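Local structure of dihydropteroate synthase (Xanthomonas albilineans, 6Q62) at residues 31-36 with 42-47; 77-82 with 100-105; 11-16 with 89-94. The protein probably catalyses the condensation of 4-aminobenzoate with 6-hydroxymethyl-7,8-dihydropterin diphosphate to give 7,8-dihydropteroate, a step of folate biosynthesis. All blocks are in the same frame, centred on the assembly; numbering follows the deposited sequence.

How the interactions relate
Two of the three contacts use helix 76-93, one toward each end. Interaction 2 is the buried one: near the start of the helix, E79 holds the chain that leaves strand 98-101 through charge, hydroxyl and water. Interaction 3 lies at the surface, where the last turn of the same helix offers a carbonyl oxygen to an arginine of the N-terminal hairpin. Interaction 1 is partly buried and apolar; a loop phenylalanine lies on helix 41-54. That helix packs against helix 76-93, so interaction 1 touches both others: V42 meets the backbone oxygens of R81 and R82, and V46 packs on R89 and L90. Interactions 2 and 3 do not touch; their nearest atoms are about 8 Å apart.

Interaction 1. Residues 31-36 with 42-47; sequences DSFSDG and VEAAVA. With ICB (1H-indole-2-carboxylic acid), chain G.
F33, in the loop after strand 21-27, lays its ring on A44 of helix 41-54. This is the first beta-alpha connection of the TIM barrel of the pterin-binding family. The two segments are close in sequence, and the loop turns back onto the first turns of the helix that follows it.

The main interaction is a CH-pi contact. The A44 methyl sits over the centre of one ring face, with CB 3.5 Å from the centroid and 10° off the ring normal. The opposite face is covered by CB of the preceding residue, S32, so the ring lies between two small side chains. The F33 torsion explains the placement: CG lies beside the backbone N and anti to the carbonyl carbon (chi1 -43°), and the ring extends to the helix.

Apolar packing continues at the far end of the ring. F33 CZ comes to 3.9 Å from A45 CB and also reaches the backbone N of A45. A45 in turn packs on V26 of strand 21-27 and V86 of helix 76-93, which links the loop contact to the barrel wall.

Polar groups play a smaller part. D35 OD1 comes to 3.9 Å from A44 CB, and the D35 backbone O is hydrogen-bonded to H39 ND1. S32 OG is hydrogen-bonded to T29 OG1. At the end of the segment G36 meets the bound indole-2-carboxylic acid: its N stands 3.3 Å from carboxylate atom O12.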
# COMPACT_ATOMS: atom_id res chain seq x y z
N ASP A 31 -13.85 -22.08 12.36
CA ASP A 31 -14.31 -21.30 11.19
C ASP A 31 -13.18 -20.56 10.46
O ASP A 31 -13.37 -20.12 9.32
CB ASP A 31 -15.45 -20.33 11.58
N SER A 32 -11.99 -20.46 11.08
CA SER A 32 -10.84 -19.83 10.45
C SER A 32 -10.20 -20.71 9.38
O SER A 32 -9.45 -20.19 8.55
CB SER A 32 -9.80 -19.44 11.50
OG SER A 32 -10.22 -18.30 12.23
N PHE A 33 -10.49 -22.04 9.39
CA PHE A 33 -9.88 -23.01 8.46
C PHE A 33 -10.90 -23.84 7.68
O PHE A 33 -12.01 -24.02 8.15
CB PHE A 33 -8.90 -23.93 9.23
CG PHE A 33 -8.03 -23.17 10.21
CD1 PHE A 33 -6.99 -22.37 9.75
CD2 PHE A 33 -8.29 -23.21 11.58
CE1 PHE A 33 -6.21 -21.63 10.65
CE2 PHE A 33 -7.51 -22.48 12.48
CZ PHE A 33 -6.47 -21.69 12.01
N SER A 34 -10.51 -24.36 6.50
CA SER A 34 -11.38 -25.19 5.66
C SER A 34 -10.82 -26.60 5.49
O SER A 34 -11.39 -27.43 4.78
CB SER A 34 -11.56 -24.54 4.29
OG SER A 34 -10.32 -24.35 3.64
N ASP A 35 -9.68 -26.88 6.15
CA ASP A 35 -8.99 -28.17 6.09
C ASP A 35 -9.27 -29.08 7.30
O ASP A 35 -8.51 -30.02 7.54
CB ASP A 35 -7.48 -27.93 5.94
CG ASP A 35 -6.79 -27.21 7.12
OD1 ASP A 35 -7.50 -26.81 8.07
OD2 ASP A 35 -5.55 -27.07 7.08
N GLY A 36 -10.34 -28.79 8.05
CA GLY A 36 -10.71 -29.54 9.24
C GLY A 36 -11.03 -31.01 9.06
O GLY A 36 -10.97 -31.77 10.04
N VAL A 42 -5.99 -26.64 16.20
CA VAL A 42 -4.70 -26.29 16.79
C VAL A 42 -3.58 -26.40 15.74
O VAL A 42 -2.83 -25.45 15.57
CB VAL A 42 -4.42 -27.12 18.07
CG1 VAL A 42 -2.95 -27.04 18.46
CG2 VAL A 42 -5.31 -26.66 19.21
N GLU A 43 -3.49 -27.54 15.02
CA GLU A 43 -2.43 -27.73 14.04
C GLU A 43 -2.51 -26.72 12.90
O GLU A 43 -1.46 -26.25 12.42
CB GLU A 43 -2.36 -29.18 13.55
CG GLU A 43 -2.89 -29.46 12.17
CD GLU A 43 -2.82 -30.93 11.84
OE1 GLU A 43 -1.75 -31.37 11.36
OE2 GLU A 43 -3.81 -31.64 12.10
N ALA A 44 -3.74 -26.37 12.46
CA ALA A 44 -3.91 -25.37 11.39
C ALA A 44 -3.48 -23.96 11.87
O ALA A 44 -2.85 -23.21 11.11
CB ALA A 44 -5.37 -25.35 10.94
N ALA A 45 -3.78 -23.60 13.13
CA ALA A 45 -3.39 -22.30 13.70
C ALA A 45 -1.86 -22.22 13.88
O ALA A 45 -1.25 -21.18 13.56
CB ALA A 45 -4.08 -22.09 15.04
N VAL A 46 -1.24 -23.33 14.31
CA VAL A 46 0.21 -23.38 14.50
C VAL A 46 0.87 -23.20 13.13
O VAL A 46 1.72 -22.33 12.98
CB VAL A 46 0.67 -24.65 15.24
CG1 VAL A 46 2.19 -24.81 15.19
CG2 VAL A 46 0.18 -24.64 16.69
N ALA A 47 0.45 -23.98 12.12
CA ALA A 47 1.01 -23.85 10.77
C ALA A 47 0.83 -22.41 10.24
O ALA A 47 1.75 -21.86 9.62
CB ALA A 47 0.37 -24.85 9.83
C10 ICB G . -14.57 -29.61 8.17
C01 ICB G . -15.22 -34.44 4.46
C02 ICB G . -16.22 -34.77 5.39
C03 ICB G . -16.48 -33.94 6.48
C04 ICB G . -15.74 -32.77 6.62
C05 ICB G . -14.74 -32.40 5.66
C06 ICB G . -14.49 -33.26 4.58
C07 ICB G . -14.21 -31.14 6.07
C08 ICB G . -14.85 -30.79 7.24
N09 ICB G . -15.79 -31.76 7.58
O11 ICB G . -15.31 -29.45 9.17
O12 ICB G . -13.61 -28.90 7.83

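Interaction 2. Residues 77-82 with 100-105; sequences EEELRR and VDTFKP
D101 meets E79 through a shared water. Water 1 donates to the backbone O of D101 and to E79 OE2, at 2.7 Å from each. The D101 side chain serves the pocket and touches the bound 6-chloroguanine.

T102 bonds E79 directly. Its OG1 donates to E79 OE2 over 2.7 Å, from above the carboxylate plane (39° out of it). E79 reaches this far because its chain is extended, with CG anti to the backbone N (chi1 -171°).

At F103 the backbone takes over. Its N donates to water 2, which donates to E79 OE2 and lies above the F103 ring, offset toward the rim. OE2 thus accepts three bonds.

K104 takes the other carboxylate oxygen. NZ forms a 2.7 Å salt bridge with E79 OE1, on the syn side but tilted out of the carboxylate plane. The lysine chain bends at its last torsion (chi4 86°) to bring NZ there. NZ has a second salt bridge, to E65 OE1, and a hydrogen bond to V74 O. K104 N donates to T102 OG1, closing an ST turn, and K104 is the N-cap residue of helix 105-114.

A buried glutamate thus joins helix 76-93 to the loop at the C-terminal end of TIM-barrel strand 98-101, beside the 6-chloroguanine pocket, probably the pterin site.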
# COMPACT_ATOMS: atom_id res chain seq x y z
N GLU A 77 -13.32 -22.50 29.22
CA GLU A 77 -12.69 -23.80 29.02
C GLU A 77 -12.39 -24.06 27.54
O GLU A 77 -11.32 -24.58 27.21
CB GLU A 77 -13.62 -24.91 29.55
CG GLU A 77 -12.95 -26.24 29.74
CD GLU A 77 -13.98 -27.29 30.08
OE1 GLU A 77 -14.08 -27.65 31.28
OE2 GLU A 77 -14.72 -27.73 29.17
N GLU A 78 -13.33 -23.67 26.65
CA GLU A 78 -13.13 -23.81 25.20
C GLU A 78 -12.01 -22.85 24.71
O GLU A 78 -11.21 -23.23 23.86
CB GLU A 78 -14.45 -23.54 24.45
CG GLU A 78 -14.37 -23.72 22.93
CD GLU A 78 -13.82 -25.04 22.41
OE1 GLU A 78 -14.01 -26.09 23.08
OE2 GLU A 78 -13.20 -25.03 21.32
N GLU A 79 -11.98 -21.60 25.23
CA GLU A 79 -10.96 -20.63 24.84
C GLU A 79 -9.57 -21.18 25.23
O GLU A 79 -8.64 -21.11 24.41
CB GLU A 79 -11.23 -19.29 25.52
CG GLU A 79 -10.34 -18.17 24.99
CD GLU A 79 -10.64 -16.82 25.61
OE1 GLU A 79 -11.53 -16.77 26.48
OE2 GLU A 79 -9.97 -15.82 25.24
N LEU A 80 -9.45 -21.81 26.43
CA LEU A 80 -8.17 -22.39 26.86
C LEU A 80 -7.77 -23.55 25.97
O LEU A 80 -6.61 -23.69 25.59
CB LEU A 80 -8.26 -22.87 28.32
CG LEU A 80 -8.35 -21.77 29.38
CD1 LEU A 80 -8.75 -22.37 30.76
CD2 LEU A 80 -7.02 -21.01 29.48
N ARG A 81 -8.76 -24.41 25.61
CA ARG A 81 -8.55 -25.58 24.74
C ARG A 81 -8.00 -25.14 23.37
O ARG A 81 -7.24 -25.87 22.76
CB ARG A 81 -9.90 -26.31 24.57
CG ARG A 81 -9.90 -27.70 23.99
CD ARG A 81 -11.31 -28.26 24.15
NE ARG A 81 -11.53 -28.62 25.54
CZ ARG A 81 -12.55 -28.24 26.30
NH1 ARG A 81 -13.55 -27.52 25.79
NH2 ARG A 81 -12.62 -28.63 27.56
N ARG A 82 -8.38 -23.95 22.92
CA ARG A 82 -7.89 -23.41 21.66
C ARG A 82 -6.52 -22.77 21.78
O ARG A 82 -5.63 -23.13 21.03
CB ARG A 82 -8.87 -22.37 21.13
CG ARG A 82 -10.20 -23.00 20.72
CD ARG A 82 -11.24 -21.93 20.50
NE ARG A 82 -12.52 -22.54 20.12
CZ ARG A 82 -13.57 -21.86 19.67
NH1 ARG A 82 -13.49 -20.55 19.48
NH2 ARG A 82 -14.69 -22.50 19.35
N VAL A 100 -1.39 -12.90 23.55
CA VAL A 100 -2.64 -13.63 23.68
C VAL A 100 -3.76 -12.59 23.62
O VAL A 100 -3.77 -11.61 24.40
CB VAL A 100 -2.70 -14.54 24.94
CG1 VAL A 100 -2.50 -13.76 26.25
CG2 VAL A 100 -4.01 -15.36 24.96
N ASP A 101 -4.68 -12.79 22.70
CA ASP A 101 -5.81 -11.88 22.51
C ASP A 101 -7.00 -12.43 23.32
O ASP A 101 -7.71 -13.35 22.88
CB ASP A 101 -6.12 -11.82 21.01
CG ASP A 101 -7.27 -10.98 20.56
OD1 ASP A 101 -8.02 -10.48 21.40
OD2 ASP A 101 -7.43 -10.82 19.33
N THR A 102 -7.15 -11.92 24.55
CA THR A 102 -8.21 -12.37 25.46
C THR A 102 -8.58 -11.23 26.40
O THR A 102 -7.74 -10.37 26.66
CB THR A 102 -7.74 -13.59 26.25
OG1 THR A 102 -8.84 -14.10 27.03
CG2 THR A 102 -6.53 -13.30 27.18
N PHE A 103 -9.80 -11.26 26.94
CA PHE A 103 -10.20 -10.30 27.97
C PHE A 103 -10.37 -11.03 29.31
O PHE A 103 -10.72 -10.38 30.31
CB PHE A 103 -11.50 -9.54 27.61
CG PHE A 103 -12.69 -10.38 27.27
CD1 PHE A 103 -13.52 -10.90 28.27
CD2 PHE A 103 -13.03 -10.62 25.94
CE1 PHE A 103 -14.63 -11.69 27.94
CE2 PHE A 103 -14.16 -11.39 25.62
CZ PHE A 103 -14.94 -11.92 26.62
N LYS A 104 -10.13 -12.36 29.35
CA LYS A 104 -10.37 -13.15 30.56
C LYS A 104 -9.12 -13.35 31.38
O LYS A 104 -8.16 -13.92 30.86
CB LYS A 104 -11.01 -14.50 30.19
CG LYS A 104 -12.34 -14.35 29.46
CD LYS A 104 -12.96 -15.74 29.21
CE LYS A 104 -14.26 -15.69 28.44
NZ LYS A 104 -13.99 -15.67 26.99
N PRO A 105 -9.12 -12.94 32.67
CA PRO A 105 -7.91 -13.10 33.49
C PRO A 105 -7.40 -14.50 33.60
O PRO A 105 -6.20 -14.69 33.67
CB PRO A 105 -8.30 -12.54 34.86
CG PRO A 105 -9.79 -12.39 34.83
CD PRO A 105 -10.18 -12.23 33.41
O HOH W 1 -8.14 -15.99 23.26
O HOH W 2 -11.35 -13.51 25.41

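Interaction 3. Residues 11-16 with 89-94; sequences AGRILT and RLVAQT
R13 meets V91 where the N-terminal hairpin reaches the last turn of helix 76-93. Its NH2 donates to the backbone O of V91 over 2.8 Å, at an N-H...O angle of 158°. The acceptor lies at the edge of the guanidinium, in its plane, and the donor lies in the carbonyl plane on a lone pair. V91 also packs on the group: CG2 sits over one face of the guanidinium, 3.5 Å from NH2. The T94 backbone O is near as well, 3.0 Å from R13 NH1. The R13 chain is extended from CG to NE, which carries the guanidinium across to the helix.

In the next shell, T94 OG1 donates to L90 O over 3.0 Å, from above the carbonyl plane. T94 is the first residue to leave helical geometry. R13 NH1 donates to L96 O, just past the helix end.

Further out, R13 belongs to the antiparallel pair of strands 7-10 and 13-16. L90 packs on strands 59-63 and 98-101.

The last carbonyls of a helix lack amide partners within it and lie at the negative end of its dipole. A guanidinium cation placed there supplies N-H donors, and its charge is probably favourable.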
# COMPACT_ATOMS: atom_id res chain seq x y z
N ALA A 11 8.23 -11.34 27.98
CA ALA A 11 8.67 -12.55 28.68
C ALA A 11 10.03 -13.04 28.17
O ALA A 11 10.19 -14.22 27.84
CB ALA A 11 7.60 -13.65 28.59
N GLY A 12 10.96 -12.11 28.01
CA GLY A 12 12.31 -12.42 27.55
C GLY A 12 12.55 -12.21 26.07
O GLY A 12 13.71 -12.15 25.65
N ARG A 13 11.45 -12.09 25.26
CA ARG A 13 11.54 -11.83 23.82
C ARG A 13 11.33 -10.36 23.62
O ARG A 13 10.28 -9.82 24.00
CB ARG A 13 10.52 -12.66 23.04
CG ARG A 13 10.84 -14.12 23.13
CD ARG A 13 9.87 -15.00 22.41
NE ARG A 13 10.26 -16.38 22.65
CZ ARG A 13 9.80 -17.43 21.97
NH1 ARG A 13 8.93 -17.26 20.98
NH2 ARG A 13 10.22 -18.64 22.27
N ILE A 14 12.36 -9.69 23.09
CA ILE A 14 12.35 -8.23 22.97
C ILE A 14 11.71 -7.75 21.69
O ILE A 14 12.11 -8.16 20.60
CB ILE A 14 13.77 -7.63 23.16
CG1 ILE A 14 14.52 -8.27 24.38
CG2 ILE A 14 13.72 -6.10 23.25
CD1 ILE A 14 13.83 -8.16 25.80
N LEU A 15 10.74 -6.85 21.83
CA LEU A 15 10.07 -6.19 20.72
C LEU A 15 10.54 -4.73 20.76
O LEU A 15 10.17 -3.99 21.68
CB LEU A 15 8.53 -6.28 20.90
CG LEU A 15 7.67 -5.63 19.82
CD1 LEU A 15 7.87 -6.33 18.46
CD2 LEU A 15 6.19 -5.62 20.22
N THR A 16 11.37 -4.32 19.79
CA THR A 16 11.90 -2.96 19.73
C THR A 16 11.07 -2.11 18.79
O THR A 16 11.00 -2.41 17.60
CB THR A 16 13.39 -2.97 19.36
OG1 THR A 16 14.06 -3.94 20.18
CG2 THR A 16 14.04 -1.59 19.53
N ARG A 89 3.02 -24.73 21.34
CA ARG A 89 3.71 -25.13 20.11
C ARG A 89 4.47 -23.97 19.46
O ARG A 89 5.62 -24.15 19.07
CB ARG A 89 2.73 -25.78 19.13
CG ARG A 89 2.38 -27.21 19.51
CD ARG A 89 0.96 -27.57 19.12
NE ARG A 89 0.63 -28.99 19.38
CZ ARG A 89 0.20 -29.47 20.54
NH1 ARG A 89 0.02 -28.67 21.58
NH2 ARG A 89 -0.06 -30.76 20.68
N LEU A 90 3.84 -22.78 19.38
CA LEU A 90 4.50 -21.62 18.78
C LEU A 90 5.69 -21.09 19.60
O LEU A 90 6.66 -20.64 19.01
CB LEU A 90 3.50 -20.49 18.45
CG LEU A 90 2.54 -20.74 17.28
CD1 LEU A 90 1.53 -19.61 17.17
CD2 LEU A 90 3.29 -20.92 15.93
N VAL A 91 5.63 -21.17 20.93
CA VAL A 91 6.76 -20.70 21.76
C VAL A 91 8.00 -21.60 21.52
O VAL A 91 9.13 -21.09 21.49
CB VAL A 91 6.38 -20.52 23.26
CG1 VAL A 91 6.19 -21.86 23.98
CG2 VAL A 91 7.39 -19.63 23.98
N ALA A 92 7.77 -22.89 21.24
CA ALA A 92 8.84 -23.85 20.97
C ALA A 92 9.35 -23.76 19.51
O ALA A 92 10.49 -24.15 19.23
CB ALA A 92 8.33 -25.26 21.23
N GLN A 93 8.50 -23.29 18.57
CA GLN A 93 8.85 -23.30 17.14
C GLN A 93 9.11 -21.93 16.51
O GLN A 93 9.41 -21.87 15.31
CB GLN A 93 7.76 -24.05 16.37
CG GLN A 93 7.65 -25.51 16.82
CD GLN A 93 6.54 -26.24 16.14
OE1 GLN A 93 6.54 -26.35 14.93
NE2 GLN A 93 5.60 -26.76 16.91
N THR A 94 9.02 -20.84 17.28
CA THR A 94 9.33 -19.51 16.80
C THR A 94 10.17 -18.81 17.84
O THR A 94 10.16 -19.18 19.02
CB THR A 94 8.07 -18.65 16.47
OG1 THR A 94 7.56 -18.12 17.69
CG2 THR A 94 6.98 -19.39 15.71